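Side-chain contact in glycosyl hydrolase (Aspergillus fumigatus, PDB 2X8R), which probably cleaves the beta-1,4 linkages between N-acetylmuramic acid and N-acetylglucosamine in bacterial peptidoglycan, as a family 25 lysozyme: residues 109-112 with 113-116. Residues are numbered along the deposited sequence; the frame is centred on the assembly and turned at random.
Sequences GLSH and SQMV
S111 and Q114 bond to each other twice, each side chain taking the other's backbone N-H. This reciprocal pair is a capping box, with S111 as the N-cap of helix 112-130. Q114 N donates to S111 OG at 3.1 Å. In return S111 N donates to Q114 OE1 at 3.0 Å, almost straight at 173°. That N-H lies in the plane of the Q114 amide and uses a lone pair of OE1. S111 OG sits between its own backbone N and carbonyl carbon (chi1 72°), which points it at the first turn. Q114 CG lies anti to its carbonyl carbon (chi1 -70°), which sends the chain back toward S111; extended beyond CG, it carries the amide past S111 OG to the N-H of S111.

A water donates to both Q114 OE1, at 2.8 Å, and G109 O, tying the amide to the loop. A second water lies 2.7 Å from S111 OG and bonds weakly to S113 OG. Behind the cap the ordinary helix pattern begins. M115 N donates to S111 O at 2.8 Å, and V116 N donates to H112 O.

L110 precedes the N-cap and crosses the Q114 side chain at about a right angle. Its CD2 lies 3.8 Å from Q114 OE1. The bent M115 chain brings CE to 4.1 Å from L110 CB. Both L110 and M115 also touch P66, and M115 packs on W142 and T147 of helix 140-147. The H112 imidazole bonds through NE2 to R145 O, another link to that helix.

The cap stands at the surface, starting the helix that joins parallel strands 95-97 and 135-138 in a beta-alpha-beta crossover of the TIM-barrel-like fold. OE1 accepts from both the S111 N-H and a water, which should restrain the amide's rotation.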
loop_
_atom_site.group_PDB
_atom_site.type_symbol
_atom_site.label_atom_id
_atom_site.label_comp_id
_atom_site.label_asym_id
_atom_site.label_seq_id
_atom_site.Cartn_x
_atom_site.Cartn_y
_atom_site.Cartn_z
ATOM N N GLY A 109 20.139 -2.313 5.263
ATOM C CA GLY A 109 21.488 -2.816 5.001
ATOM C C GLY A 109 21.700 -3.232 3.559
ATOM O O GLY A 109 22.760 -3.793 3.198
ATOM N N LEU A 110 20.736 -2.942 2.700
ATOM C CA LEU A 110 20.852 -3.328 1.302
ATOM C C LEU A 110 21.379 -2.155 0.472
ATOM O O LEU A 110 21.125 -0.986 0.791
ATOM C CB LEU A 110 19.484 -3.767 0.769
ATOM C CG LEU A 110 18.832 -5.067 1.263
ATOM C CD1 LEU A 110 17.811 -5.477 0.189
ATOM C CD2 LEU A 110 19.904 -6.137 1.427
ATOM N N SER A 111 22.092 -2.487 -0.607
ATOM C CA SER A 111 22.535 -1.525 -1.595
ATOM C C SER A 111 21.388 -1.166 -2.517
ATOM O O SER A 111 20.338 -1.806 -2.485
ATOM C CB SER A 111 23.677 -2.115 -2.432
ATOM O OG SER A 111 23.205 -3.138 -3.325
ATOM N N HIS A 112 21.590 -0.143 -3.348
ATOM C CA HIS A 112 20.612 0.212 -4.343
ATOM C C HIS A 112 20.297 -0.996 -5.211
ATOM O O HIS A 112 19.123 -1.307 -5.422
ATOM C CB HIS A 112 21.140 1.352 -5.220
ATOM C CG HIS A 112 21.170 2.662 -4.526
ATOM N ND1 HIS A 112 21.550 3.826 -5.166
ATOM C CD2 HIS A 112 20.872 3.007 -3.255
ATOM C CE1 HIS A 112 21.475 4.831 -4.310
ATOM N NE2 HIS A 112 21.067 4.361 -3.147
ATOM N N SER A 113 21.320 -1.719 -5.692
ATOM C CA SER A 113 20.976 -2.778 -6.635
ATOM C C SER A 113 20.274 -3.910 -5.923
ATOM O O SER A 113 19.415 -4.569 -6.512
ATOM C CB SER A 113 22.160 -3.311 -7.448
ATOM O OG SER A 113 23.211 -3.664 -6.604
ATOM N N GLN A 114 20.661 -4.164 -4.684
ATOM C CA GLN A 114 19.972 -5.210 -3.899
ATOM C C GLN A 114 18.522 -4.866 -3.625
ATOM O O GLN A 114 17.645 -5.743 -3.652
ATOM C CB GLN A 114 20.690 -5.506 -2.582
ATOM C CG GLN A 114 22.010 -6.208 -2.820
ATOM C CD GLN A 114 22.819 -6.323 -1.566
ATOM O OE1 GLN A 114 22.884 -5.382 -0.766
ATOM N NE2 GLN A 114 23.443 -7.490 -1.361
ATOM N N MET A 115 18.287 -3.600 -3.297
ATOM C CA MET A 115 16.931 -3.156 -2.954
ATOM C C MET A 115 16.061 -3.174 -4.203
ATOM O O MET A 115 14.920 -3.656 -4.173
ATOM C CB MET A 115 16.982 -1.777 -2.332
ATOM C CG MET A 115 15.620 -1.266 -1.827
ATOM S SD MET A 115 14.871 -2.324 -0.583
ATOM C CE MET A 115 15.901 -1.869 0.806
ATOM N N VAL A 116 16.605 -2.697 -5.326
ATOM C CA VAL A 116 15.814 -2.727 -6.559
ATOM C C VAL A 116 15.443 -4.189 -6.912
ATOM O O VAL A 116 14.291 -4.490 -7.278
ATOM C CB VAL A 116 16.540 -1.961 -7.663
ATOM C CG1 VAL A 116 15.923 -2.250 -9.060
ATOM C CG2 VAL A 116 16.547 -0.431 -7.293
HETATM O O HOH W 1 24.753 -4.149 0.883
HETATM O O HOH W 2 25.182 -4.720 -4.127
#